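Local coordinates for ofchtiv-allosamidin (Ostrinia furnacalis, PDB 6JMB), which probably hydrolyses the beta-1,4 linkages of chitin as a family 18 glycoside hydrolase, and holds the inhibitor allosamidin in its substrate-binding cleft, at residues 83-88 / 125-130; 189-194 / 341-346; 204-209 / 250-255; 307-312 / 320-325. All coordinates share one frame; numbering follows the deposited sequence.

Contact 1 (83-88 / 125-130); sequences GGWSEG and WEYPNR. With NAA (2-acetamido-2-deoxy-beta-D-allopyranose), chain B; AMI (allosamizoline), chain C; NAA (2-acetamido-2-deoxy-beta-D-allopyranose), chain D.
W85 and E126 bring the two backbones closest, 5.7 Å from CA to CA, as a short 3-10 turn at 85-87 lies beside the irregular run from W125 to R130. No direct hydrogen bond joins the segments; instead one water sits within bonding distance of G84 O and G88 O and accepts the N-H of E126 at 2.9 Å. The side chain of E126 runs out extended and crosses W85 at about a right angle: its OE1 is 3.3 Å from W85 CA and also lies in the plane of the indole at its edge, 3.5 Å from CE3. Its other oxygen, OE2, reaches to 3.0 Å from N2 of the allosamizoline. E126 closes a DxDxE sequence, the family 18 signature whose glutamate is the general acid in relatives; its place beside allosamizoline is consistent with that role. An alanine here would probably leave a gap beside the W85 edge and deprive allosamizoline N2 of its carboxylate neighbour. Further out, W85 CZ3 touches Y127 CE2 at 4.2 Å; a cis peptide precedes Y127, and E126 CB and R130 NH1 cover opposite faces of its ring. The turn itself binds inhibitor through its backbone: W85 N donates to allosamizoline O3 (2.9 Å, 175°), and S86 N to O6 of the next sugar (3.0 Å). Both segments follow adjacent parallel strands of the TIM barrel, 77-83 and 120-124. W125 packs against helices 90-97 and 138-154 while donating its NE1 to S89, and Y127 and R130 lean on helix 169-175.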
# COMPACT_ATOMS: atom_id res chain seq x y z
N GLY A 83 8.98 -5.78 6.59
CA GLY A 83 8.03 -6.79 6.17
C GLY A 83 7.74 -6.74 4.69
O GLY A 83 8.66 -6.77 3.87
N GLY A 84 6.46 -6.68 4.35
CA GLY A 84 6.04 -6.73 2.97
C GLY A 84 5.65 -8.14 2.55
O GLY A 84 5.98 -9.13 3.20
N TRP A 85 4.93 -8.21 1.43
CA TRP A 85 4.43 -9.49 0.92
C TRP A 85 5.54 -10.53 0.78
O TRP A 85 5.40 -11.67 1.24
CB TRP A 85 3.73 -9.25 -0.42
CG TRP A 85 3.23 -10.49 -1.08
CD1 TRP A 85 3.79 -11.13 -2.14
CD2 TRP A 85 2.07 -11.23 -0.71
NE1 TRP A 85 3.04 -12.24 -2.46
CE2 TRP A 85 1.98 -12.32 -1.60
CE3 TRP A 85 1.10 -11.09 0.28
CZ2 TRP A 85 0.95 -13.26 -1.53
CZ3 TRP A 85 0.08 -12.02 0.35
CH2 TRP A 85 0.01 -13.09 -0.55
N SER A 86 6.65 -10.15 0.15
CA SER A 86 7.70 -11.14 -0.13
C SER A 86 8.40 -11.63 1.13
O SER A 86 9.05 -12.68 1.09
CB SER A 86 8.74 -10.56 -1.08
OG SER A 86 8.15 -10.16 -2.31
N GLU A 87 8.30 -10.90 2.24
CA GLU A 87 8.95 -11.31 3.49
C GLU A 87 8.19 -12.41 4.21
O GLU A 87 8.76 -13.03 5.12
CB GLU A 87 9.11 -10.09 4.41
CG GLU A 87 10.47 -9.40 4.30
CD GLU A 87 11.54 -10.16 5.05
OE1 GLU A 87 11.51 -10.16 6.31
OE2 GLU A 87 12.40 -10.77 4.38
N GLY A 88 6.94 -12.66 3.86
CA GLY A 88 6.22 -13.77 4.46
C GLY A 88 5.87 -13.53 5.92
O GLY A 88 6.00 -12.44 6.47
N TRP A 125 3.80 -6.69 8.58
CA TRP A 125 3.83 -8.15 8.66
C TRP A 125 2.63 -8.70 7.91
O TRP A 125 1.49 -8.40 8.26
CB TRP A 125 3.78 -8.52 10.14
CG TRP A 125 3.57 -9.98 10.51
CD1 TRP A 125 3.46 -11.06 9.67
CD2 TRP A 125 3.45 -10.48 11.84
NE1 TRP A 125 3.27 -12.21 10.42
CE2 TRP A 125 3.26 -11.88 11.75
CE3 TRP A 125 3.48 -9.89 13.10
CZ2 TRP A 125 3.11 -12.69 12.88
CZ3 TRP A 125 3.34 -10.69 14.23
CH2 TRP A 125 3.14 -12.08 14.10
N GLU A 126 2.88 -9.49 6.87
CA GLU A 126 1.82 -10.02 6.01
C GLU A 126 1.78 -11.54 6.12
O GLU A 126 2.44 -12.24 5.35
CB GLU A 126 2.00 -9.53 4.56
CG GLU A 126 2.06 -7.99 4.49
CD GLU A 126 1.78 -7.41 3.12
OE1 GLU A 126 1.64 -8.15 2.14
OE2 GLU A 126 1.68 -6.16 3.04
N TYR A 127 1.01 -12.09 7.08
CA TYR A 127 0.19 -11.37 8.05
C TYR A 127 0.15 -12.25 9.29
O TYR A 127 0.34 -13.47 9.19
CB TYR A 127 -1.26 -11.28 7.57
CG TYR A 127 -1.46 -10.56 6.27
CD1 TYR A 127 -1.63 -9.18 6.25
CD2 TYR A 127 -1.48 -11.25 5.07
CE1 TYR A 127 -1.81 -8.51 5.06
CE2 TYR A 127 -1.66 -10.58 3.87
CZ TYR A 127 -1.83 -9.21 3.89
OH TYR A 127 -2.01 -8.52 2.72
N PRO A 128 -0.16 -11.67 10.45
CA PRO A 128 -0.39 -12.51 11.63
C PRO A 128 -1.44 -13.57 11.35
O PRO A 128 -2.48 -13.29 10.75
CB PRO A 128 -0.87 -11.50 12.68
CG PRO A 128 -0.26 -10.19 12.24
CD PRO A 128 -0.28 -10.24 10.74
N ASN A 129 -1.13 -14.81 11.74
CA ASN A 129 -2.09 -15.91 11.67
C ASN A 129 -2.50 -16.23 10.23
O ASN A 129 -3.58 -16.77 9.98
CB ASN A 129 -3.30 -15.66 12.57
CG ASN A 129 -4.23 -16.85 12.68
OD1 ASN A 129 -3.78 -18.00 12.70
ND2 ASN A 129 -5.53 -16.58 12.72
N ARG A 130 -1.65 -15.91 9.26
CA ARG A 130 -1.93 -16.25 7.87
C ARG A 130 -0.66 -16.70 7.17
O ARG A 130 0.45 -16.56 7.70
CB ARG A 130 -2.57 -15.07 7.12
CG ARG A 130 -3.91 -14.65 7.70
CD ARG A 130 -4.51 -13.48 6.97
NE ARG A 130 -4.78 -13.80 5.57
CZ ARG A 130 -5.06 -12.88 4.65
NH1 ARG A 130 -5.10 -11.60 4.98
NH2 ARG A 130 -5.29 -13.25 3.40
C1 NAA B . 4.49 -5.79 -3.46
C2 NAA B . 4.94 -5.58 -4.89
C3 NAA B . 5.88 -6.63 -5.35
C4 NAA B . 7.08 -6.72 -4.42
C5 NAA B . 6.59 -6.96 -3.00
C6 NAA B . 7.70 -7.01 -1.99
C7 NAA B . 3.24 -4.34 -6.34
C8 NAA B . 1.91 -4.36 -7.11
N2 NAA B . 3.66 -5.59 -5.68
O3 NAA B . 5.16 -7.89 -5.39
O4 NAA B . 7.96 -7.81 -4.76
O5 NAA B . 5.71 -5.86 -2.61
O6 NAA B . 7.13 -7.31 -0.74
O7 NAA B . 3.91 -3.38 -6.29
C1 AMI C . 1.39 -3.92 -0.39
C2 AMI C . 2.53 -4.65 0.44
C3 AMI C . 3.62 -4.78 -0.51
C4 AMI C . 2.91 -4.94 -1.92
C5 AMI C . 1.93 -3.87 -1.85
C6 AMI C . 0.78 -4.02 -2.90
C7 AMI C . 2.13 -2.64 1.26
C8 AMI C . 3.05 -1.56 3.37
C9 AMI C . 1.43 -0.26 1.88
N2 AMI C . 2.81 -3.85 1.44
N7 AMI C . 2.21 -1.49 2.18
O3 AMI C . 4.46 -5.88 -0.16
O4 AMI C . 3.74 -4.69 -3.04
O6 AMI C . 0.20 -5.30 -2.77
O7 AMI C . 1.35 -2.58 0.15
C1 NAA D . 8.65 -7.55 -5.91
C2 NAA D . 10.06 -8.13 -5.80
C3 NAA D . 10.77 -8.08 -7.12
C4 NAA D . 10.00 -8.73 -8.22
C5 NAA D . 8.58 -8.14 -8.29
C6 NAA D . 7.69 -8.89 -9.21
C7 NAA D . 11.00 -7.72 -3.42
C8 NAA D . 11.77 -6.82 -2.44
N2 NAA D . 10.80 -7.27 -4.84
O3 NAA D . 10.88 -6.69 -7.49
O4 NAA D . 10.66 -8.41 -9.46
O5 NAA D . 7.89 -8.24 -6.98
O6 NAA D . 6.36 -8.67 -8.70
O7 NAA D . 10.55 -8.79 -3.06
O HOH W 1 5.59 -9.75 5.95

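Contact 2 (189-194 / 341-346); sequences GVMTYD and GIMLWS. With AMI (allosamizoline), chain C; NAA (2-acetamido-2-deoxy-beta-D-allopyranose), chain B.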
# COMPACT_ATOMS: atom_id res chain seq x y z
N GLY A 189 -2.28 2.33 8.45
CA GLY A 189 -2.44 2.41 7.01
C GLY A 189 -3.22 1.22 6.52
O GLY A 189 -2.68 0.11 6.45
N VAL A 190 -4.50 1.40 6.19
CA VAL A 190 -5.33 0.29 5.75
C VAL A 190 -5.11 0.07 4.26
O VAL A 190 -5.26 1.00 3.46
CB VAL A 190 -6.81 0.54 6.07
CG1 VAL A 190 -7.64 -0.68 5.73
CG2 VAL A 190 -6.99 0.92 7.54
N MET A 191 -4.73 -1.15 3.89
CA MET A 191 -4.35 -1.45 2.51
C MET A 191 -5.60 -1.76 1.68
O MET A 191 -5.88 -2.89 1.29
CB MET A 191 -3.34 -2.58 2.46
CG MET A 191 -2.00 -2.21 3.06
SD MET A 191 -0.73 -3.47 2.81
CE MET A 191 -1.21 -4.68 4.04
N THR A 192 -6.35 -0.68 1.38
CA THR A 192 -7.62 -0.75 0.66
C THR A 192 -7.40 -0.87 -0.86
O THR A 192 -7.78 -0.01 -1.65
CB THR A 192 -8.52 0.42 1.05
OG1 THR A 192 -7.72 1.59 1.28
CG2 THR A 192 -9.29 0.09 2.33
N TYR A 193 -6.77 -1.97 -1.24
CA TYR A 193 -6.51 -2.34 -2.62
C TYR A 193 -6.18 -3.82 -2.62
O TYR A 193 -6.27 -4.48 -1.58
CB TYR A 193 -5.41 -1.47 -3.26
CG TYR A 193 -4.27 -1.12 -2.32
CD1 TYR A 193 -3.35 -2.09 -1.93
CD2 TYR A 193 -4.13 0.16 -1.82
CE1 TYR A 193 -2.30 -1.78 -1.08
CE2 TYR A 193 -3.08 0.48 -0.97
CZ TYR A 193 -2.19 -0.49 -0.60
OH TYR A 193 -1.15 -0.18 0.25
N ASP A 194 -5.82 -4.36 -3.79
CA ASP A 194 -5.71 -5.82 -3.95
C ASP A 194 -7.01 -6.52 -3.58
O ASP A 194 -7.01 -7.67 -3.15
CB ASP A 194 -4.53 -6.41 -3.17
CG ASP A 194 -3.23 -5.73 -3.50
OD1 ASP A 194 -2.99 -5.44 -4.69
OD2 ASP A 194 -2.43 -5.49 -2.56
N GLY A 341 -6.05 10.59 6.55
CA GLY A 341 -5.38 10.94 5.31
C GLY A 341 -5.39 9.79 4.34
O GLY A 341 -6.23 8.88 4.42
N ILE A 342 -4.42 9.84 3.43
CA ILE A 342 -4.31 8.91 2.32
C ILE A 342 -2.93 8.28 2.35
O ILE A 342 -1.92 8.98 2.55
CB ILE A 342 -4.55 9.62 0.97
CG1 ILE A 342 -5.96 10.20 0.91
CG2 ILE A 342 -4.29 8.69 -0.22
CD1 ILE A 342 -7.06 9.16 0.95
N MET A 343 -2.89 6.97 2.17
CA MET A 343 -1.65 6.21 2.02
C MET A 343 -1.62 5.70 0.59
O MET A 343 -2.66 5.36 0.02
CB MET A 343 -1.66 5.03 3.00
CG MET A 343 -0.50 4.07 2.87
SD MET A 343 -0.60 2.71 4.06
CE MET A 343 -1.83 1.63 3.31
N LEU A 344 -0.43 5.65 -0.02
CA LEU A 344 -0.34 5.18 -1.39
C LEU A 344 0.75 4.13 -1.55
O LEU A 344 1.87 4.29 -1.06
CB LEU A 344 -0.10 6.33 -2.37
CG LEU A 344 1.16 7.13 -2.09
CD1 LEU A 344 1.92 7.44 -3.38
CD2 LEU A 344 0.81 8.43 -1.37
N TRP A 345 0.42 3.06 -2.25
CA TRP A 345 1.40 2.12 -2.77
C TRP A 345 1.33 2.22 -4.29
O TRP A 345 0.32 1.83 -4.89
CB TRP A 345 1.08 0.68 -2.36
CG TRP A 345 2.18 -0.21 -2.81
CD1 TRP A 345 2.30 -0.83 -4.03
CD2 TRP A 345 3.38 -0.50 -2.09
NE1 TRP A 345 3.50 -1.52 -4.09
CE2 TRP A 345 4.18 -1.32 -2.92
CE3 TRP A 345 3.86 -0.16 -0.82
CZ2 TRP A 345 5.42 -1.80 -2.52
CZ3 TRP A 345 5.10 -0.64 -0.42
CH2 TRP A 345 5.86 -1.46 -1.27
N SER A 346 2.37 2.78 -4.93
CA SER A 346 3.57 3.35 -4.34
C SER A 346 4.03 4.44 -5.31
O SER A 346 3.60 4.47 -6.47
CB SER A 346 4.66 2.28 -4.19
OG SER A 346 4.80 1.52 -5.38
C1 AMI C . 1.39 -3.92 -0.39
C2 AMI C . 2.53 -4.65 0.44
C3 AMI C . 3.62 -4.78 -0.51
C4 AMI C . 2.91 -4.94 -1.92
C5 AMI C . 1.93 -3.87 -1.85
C6 AMI C . 0.78 -4.02 -2.90
C7 AMI C . 2.13 -2.64 1.26
C8 AMI C . 3.05 -1.56 3.37
C9 AMI C . 1.43 -0.26 1.88
N2 AMI C . 2.81 -3.85 1.44
N7 AMI C . 2.21 -1.49 2.18
O3 AMI C . 4.46 -5.88 -0.16
O4 AMI C . 3.74 -4.69 -3.04
O6 AMI C . 0.20 -5.30 -2.77
O7 AMI C . 1.35 -2.58 0.15
C1 NAA B . 4.49 -5.79 -3.46
C2 NAA B . 4.94 -5.58 -4.89
C3 NAA B . 5.88 -6.63 -5.35
C4 NAA B . 7.08 -6.72 -4.42
C5 NAA B . 6.59 -6.96 -3.00
C6 NAA B . 7.70 -7.01 -1.99
C7 NAA B . 3.24 -4.34 -6.34
C8 NAA B . 1.91 -4.36 -7.11
N2 NAA B . 3.66 -5.59 -5.68
O3 NAA B . 5.16 -7.89 -5.39
O4 NAA B . 7.96 -7.81 -4.76
O5 NAA B . 5.71 -5.86 -2.61
O6 NAA B . 7.13 -7.31 -0.74
O7 NAA B . 3.91 -3.38 -6.29
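Y193 and W345 meet at about a right angle, with Y193 OH 3.5 Å from W345 CB, and both rings look onto the inhibitor. One face of the W345 indole lies under the allosamizoline, whose C5 sits 3.5 Å above the plane, offset toward the rim; S346 CB backs the opposite face. At the indole edge NE1 donates in plane to O7 of the neighbouring sugar, 2.9 Å away and at 162°, a bond that would fix the ring's rotation. The backbone of M191 covers one face of Y193; allosamizoline O7 lies near the ring plane at the edge, and Y193 OH gives it a weak hydrogen bond at 3.5 Å. D194 OD2 accepts the O6 hydroxyl of the same group at 2.6 Å, and M191 SD comes 3.4 Å from its C7. The allosamizoline, a mimic of the family 18 oxazolinium intermediate, is thus held between tryptophan and methionine. Deeper down, M343, in one of two conformers, packs SD 3.5 Å from G189 CA, where any side chain would clash, and CE 3.9 Å from M191 CG. Strands 187-190 and 341-345 both run parallel to strand 243-256, which lies between them in the barrel wall; M343 also touches strand 5-11, and V190 faces helix 226-235.

Contact 3 (204-209 / 250-255); sequences GHNAPL and YGRTFQ
N206 reaches across to Y250 and R252 on strand 243-256. Its CG is anti to the backbone N (chi1 -174°), which sends the amide over to that strand. ND2 makes a weak, strongly bent bond to Y250 O (3.3 Å, 120°). A water strengthens this link: it accepts from ND2 at 3.0 Å and donates to Y250 O at 2.8 Å. The same ND2 lies 3.5 Å from Y250 CE2, and the amide is tilted 57° to the phenol plane. The amide's other atom, OD1, approaches the edge of the R252 guanidinium, 3.6 Å from NE, which is not a hydrogen bond, while accepting the backbone N-H of D194. Further along, G204 O lies 3.7 Å from F254 CE1, and the F254 ring meets W318 almost perpendicularly.

The second shell sets these groups. D194 OD1 forms a salt bridge with R252 NH2 and is hydrogen-bonded to Y250 OH, whose ring touches the bound inhibitor; R252 NE in turn lies in plane at the edge of that ring. The backbone N of N206 is held by S320 OG, and H205 bonds to D304. A leucine in place of N206 would probably leave D194 N without its amide acceptor and break the water-supported tie to Y250 O. The chemistry is of a second-shell polar cluster: R252 and Y250 both grip D194 OD1, leaving OD2 to accept allosamizoline O6, while N206 holds the D194 backbone, and together the amide and the guanidinium position a carboxylate that binds the inhibitor.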
# COMPACT_ATOMS: atom_id res chain seq x y z
N GLY A 204 -12.11 -8.34 -11.78
CA GLY A 204 -12.61 -7.55 -10.67
C GLY A 204 -11.69 -6.37 -10.45
O GLY A 204 -10.58 -6.32 -10.98
N HIS A 205 -12.18 -5.41 -9.68
CA HIS A 205 -11.45 -4.17 -9.49
C HIS A 205 -10.42 -4.30 -8.38
O HIS A 205 -10.66 -4.95 -7.35
CB HIS A 205 -12.40 -3.01 -9.20
CG HIS A 205 -13.40 -2.77 -10.28
ND1 HIS A 205 -13.04 -2.50 -11.58
CD2 HIS A 205 -14.75 -2.78 -10.26
CE1 HIS A 205 -14.13 -2.33 -12.31
NE2 HIS A 205 -15.18 -2.50 -11.53
N ASN A 206 -9.28 -3.66 -8.59
CA ASN A 206 -8.22 -3.64 -7.60
C ASN A 206 -8.66 -2.87 -6.36
O ASN A 206 -8.36 -3.27 -5.23
CB ASN A 206 -7.00 -3.00 -8.25
CG ASN A 206 -5.76 -3.04 -7.38
OD1 ASN A 206 -5.53 -3.98 -6.62
ND2 ASN A 206 -4.93 -2.02 -7.52
N ALA A 207 -9.41 -1.79 -6.55
CA ALA A 207 -9.84 -0.96 -5.43
C ALA A 207 -11.21 -0.35 -5.70
O ALA A 207 -11.34 0.88 -5.74
CB ALA A 207 -8.80 0.12 -5.16
N PRO A 208 -12.25 -1.16 -5.86
CA PRO A 208 -13.59 -0.58 -6.03
C PRO A 208 -14.02 0.12 -4.75
O PRO A 208 -13.78 -0.37 -3.65
CB PRO A 208 -14.47 -1.80 -6.30
CG PRO A 208 -13.79 -2.91 -5.54
CD PRO A 208 -12.30 -2.61 -5.58
N LEU A 209 -14.66 1.28 -4.89
CA LEU A 209 -15.13 2.01 -3.72
C LEU A 209 -16.36 1.34 -3.12
O LEU A 209 -16.46 1.17 -1.90
CB LEU A 209 -15.43 3.46 -4.11
CG LEU A 209 -15.53 4.53 -3.04
CD1 LEU A 209 -14.38 4.42 -2.05
CD2 LEU A 209 -15.52 5.90 -3.71
N TYR A 250 -1.10 1.47 -9.05
CA TYR A 250 -0.90 0.40 -10.01
C TYR A 250 -2.26 -0.22 -10.27
O TYR A 250 -3.21 -0.01 -9.51
CB TYR A 250 0.07 -0.67 -9.46
CG TYR A 250 -0.47 -1.32 -8.20
CD1 TYR A 250 -0.32 -0.70 -6.96
CD2 TYR A 250 -1.15 -2.53 -8.25
CE1 TYR A 250 -0.84 -1.26 -5.81
CE2 TYR A 250 -1.67 -3.10 -7.09
CZ TYR A 250 -1.51 -2.45 -5.88
OH TYR A 250 -2.01 -3.00 -4.72
N GLY A 251 -2.34 -0.98 -11.36
CA GLY A 251 -3.52 -1.74 -11.69
C GLY A 251 -3.19 -3.22 -11.76
O GLY A 251 -2.03 -3.63 -11.65
N ARG A 252 -4.23 -4.02 -11.95
CA ARG A 252 -4.08 -5.47 -12.06
C ARG A 252 -4.69 -5.95 -13.37
O ARG A 252 -5.67 -5.38 -13.86
CB ARG A 252 -4.65 -6.19 -10.83
CG ARG A 252 -3.88 -5.84 -9.57
CD ARG A 252 -4.21 -6.76 -8.40
NE ARG A 252 -3.23 -6.59 -7.33
CZ ARG A 252 -2.01 -7.13 -7.32
NH1 ARG A 252 -1.63 -7.91 -8.33
NH2 ARG A 252 -1.18 -6.90 -6.31
N THR A 253 -4.08 -6.99 -13.95
CA THR A 253 -4.34 -7.36 -15.33
C THR A 253 -4.74 -8.83 -15.42
O THR A 253 -4.24 -9.68 -14.67
CB THR A 253 -3.13 -7.09 -16.24
OG1 THR A 253 -2.11 -8.06 -15.99
CG2 THR A 253 -2.56 -5.69 -16.00
N PHE A 254 -5.63 -9.11 -16.37
CA PHE A 254 -6.28 -10.40 -16.52
C PHE A 254 -6.29 -10.80 -17.99
O PHE A 254 -6.25 -9.96 -18.89
CB PHE A 254 -7.75 -10.34 -16.09
CG PHE A 254 -7.98 -9.95 -14.65
CD1 PHE A 254 -7.82 -8.64 -14.22
CD2 PHE A 254 -8.43 -10.90 -13.73
CE1 PHE A 254 -8.06 -8.29 -12.90
CE2 PHE A 254 -8.67 -10.55 -12.41
CZ PHE A 254 -8.49 -9.24 -12.00
N GLN A 255 -6.37 -12.11 -18.22
CA GLN A 255 -6.65 -12.70 -19.53
C GLN A 255 -8.09 -13.18 -19.49
O GLN A 255 -8.42 -14.10 -18.74
CB GLN A 255 -5.71 -13.88 -19.79
CG GLN A 255 -5.94 -14.58 -21.11
CD GLN A 255 -5.19 -15.89 -21.23
OE1 GLN A 255 -4.88 -16.55 -20.24
NE2 GLN A 255 -4.87 -16.28 -22.47
O HOH W 2 -6.04 0.13 -9.30

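Contact 4 (307-312 / 320-325); sequences AKVPYA and SFDNVE
F321 and P310 are brought together by the first torsion of the phenylalanine, whose CG stands between its backbone N and carbonyl carbon (chi1 67°); N323 takes the same kind of position (59°), which brings its amide alongside P310. The setting is a beta hairpin, strands 309-314 and 317-320, whose second arm runs on into helix 324-336. It lies between the last two parallel strands of the barrel, consistent with the alpha+beta insertion of many family 18 chitinases. Y311 and S320 form an antiparallel non-hydrogen-bonded pair, with 4.5 Å between their CA atoms.

P310 points its CG onto the face of F321: that atom is 3.8 Å from the ring centroid and only 11° off the normal, a CH-pi contact. Further along the ring, A312 CB reaches F321 CE1 at 4.1 Å, and F289 meets F321 edge-to-face. The same P310 CG also meets N323, which slides past in the opposite direction, ND2 3.7 Å away. N323 is also the N-cap of helix 324-336, its OD1 accepting the backbone N-H of S326, so the group that packs on the hairpin also closes the helix start. V309 CG1 lies 3.6 Å from D322 OD1, an oxygen whose charge is met by K330 and which bonds to S326 OG. P310 has no N-H to offer F321 O. A water donates to P310 O at 2.7 Å and is 2.7 Å from S320 OG, which is also hydrogen-bonded to the backbone N of N206.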
# COMPACT_ATOMS: atom_id res chain seq x y z
N ALA A 307 -18.88 1.06 -8.83
CA ALA A 307 -17.66 0.99 -8.04
C ALA A 307 -16.83 2.27 -8.09
O ALA A 307 -15.93 2.44 -7.26
CB ALA A 307 -16.80 -0.19 -8.51
N LYS A 308 -17.10 3.16 -9.05
CA LYS A 308 -16.42 4.45 -9.19
C LYS A 308 -14.96 4.29 -9.61
O LYS A 308 -14.09 5.04 -9.16
CB LYS A 308 -16.56 5.35 -7.96
CG LYS A 308 -17.94 5.35 -7.32
CD LYS A 308 -19.00 5.84 -8.29
CE LYS A 308 -20.37 5.77 -7.63
NZ LYS A 308 -21.45 6.23 -8.56
N VAL A 309 -14.68 3.32 -10.48
CA VAL A 309 -13.32 3.07 -10.95
C VAL A 309 -13.36 2.72 -12.43
O VAL A 309 -14.35 2.18 -12.94
CB VAL A 309 -12.64 1.92 -10.18
CG1 VAL A 309 -12.29 2.35 -8.76
CG2 VAL A 309 -13.51 0.67 -10.19
N PRO A 310 -12.27 3.00 -13.13
CA PRO A 310 -12.18 2.64 -14.55
C PRO A 310 -11.62 1.25 -14.75
O PRO A 310 -10.94 0.68 -13.90
CB PRO A 310 -11.18 3.67 -15.08
CG PRO A 310 -10.21 3.81 -13.94
CD PRO A 310 -11.07 3.74 -12.69
N TYR A 311 -11.90 0.70 -15.93
CA TYR A 311 -11.26 -0.52 -16.38
C TYR A 311 -11.13 -0.43 -17.89
O TYR A 311 -11.78 0.39 -18.54
CB TYR A 311 -12.04 -1.77 -15.94
CG TYR A 311 -13.45 -1.86 -16.48
CD1 TYR A 311 -14.48 -1.13 -15.90
CD2 TYR A 311 -13.75 -2.67 -17.56
CE1 TYR A 311 -15.78 -1.20 -16.40
CE2 TYR A 311 -15.04 -2.75 -18.06
CZ TYR A 311 -16.04 -2.02 -17.48
OH TYR A 311 -17.33 -2.11 -17.98
N ALA A 312 -10.27 -1.27 -18.45
CA ALA A 312 -9.97 -1.20 -19.87
C ALA A 312 -9.84 -2.61 -20.43
O ALA A 312 -9.41 -3.53 -19.73
CB ALA A 312 -8.69 -0.41 -20.13
N SER A 320 -7.87 -3.59 -14.57
CA SER A 320 -8.41 -2.68 -13.57
C SER A 320 -7.32 -1.70 -13.18
O SER A 320 -6.17 -2.10 -12.95
CB SER A 320 -8.84 -3.48 -12.34
OG SER A 320 -8.89 -2.65 -11.20
N PHE A 321 -7.65 -0.41 -13.11
CA PHE A 321 -6.67 0.59 -12.71
C PHE A 321 -7.37 1.75 -12.02
O PHE A 321 -8.59 1.76 -11.87
CB PHE A 321 -5.81 1.04 -13.90
CG PHE A 321 -6.56 1.82 -14.95
CD1 PHE A 321 -7.48 1.21 -15.78
CD2 PHE A 321 -6.33 3.18 -15.12
CE1 PHE A 321 -8.16 1.93 -16.75
CE2 PHE A 321 -6.99 3.91 -16.09
CZ PHE A 321 -7.92 3.29 -16.91
N ASP A 322 -6.58 2.71 -11.57
CA ASP A 322 -7.11 3.93 -10.99
C ASP A 322 -6.47 5.13 -11.68
O ASP A 322 -5.27 5.11 -11.98
CB ASP A 322 -6.87 3.97 -9.47
CG ASP A 322 -7.98 3.27 -8.71
OD1 ASP A 322 -9.02 3.92 -8.46
OD2 ASP A 322 -7.84 2.07 -8.37
N ASN A 323 -7.27 6.15 -11.94
CA ASN A 323 -6.83 7.34 -12.66
C ASN A 323 -7.14 8.58 -11.82
O ASN A 323 -7.52 8.48 -10.65
CB ASN A 323 -7.45 7.39 -14.06
CG ASN A 323 -8.97 7.39 -14.05
OD1 ASN A 323 -9.60 7.59 -13.01
ND2 ASN A 323 -9.57 7.18 -15.22
N VAL A 324 -6.97 9.76 -12.41
CA VAL A 324 -7.20 11.00 -11.66
C VAL A 324 -8.64 11.08 -11.17
O VAL A 324 -8.89 11.45 -10.02
CB VAL A 324 -6.80 12.22 -12.50
CG1 VAL A 324 -7.41 13.51 -11.93
CG2 VAL A 324 -5.27 12.32 -12.60
N GLU A 325 -9.59 10.69 -12.02
CA GLU A 325 -11.00 10.77 -11.65
C GLU A 325 -11.34 9.81 -10.52
O GLU A 325 -12.04 10.18 -9.57
CB GLU A 325 -11.86 10.52 -12.89
CG GLU A 325 -11.48 11.42 -14.07
CD GLU A 325 -10.56 10.73 -15.09
OE1 GLU A 325 -9.33 10.64 -14.86
OE2 GLU A 325 -11.08 10.29 -16.14
O HOH W 3 -10.78 -0.76 -11.58

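How the contacts relate
Contacts 1 and 2 flank the same inhibitor from different parts of the barrel mouth, their centres 16 Å apart, and E126 touches M191 where they meet. Contact 3, 14 Å from contact 2, lies beside it, on strand 243-256, and still reaches the ligand through Y250; contact 4 has its centre 8 Å from that of contact 3 and 15 Å from that of contact 2, and joins contact 3 through S320. Along the chain contact 1 comes first and is closed before the others begin; contacts 3 and 4 then come one after the other between the two segments of contact 2. The sequence thus leads from the ligand site to the hairpin and helix 324-336.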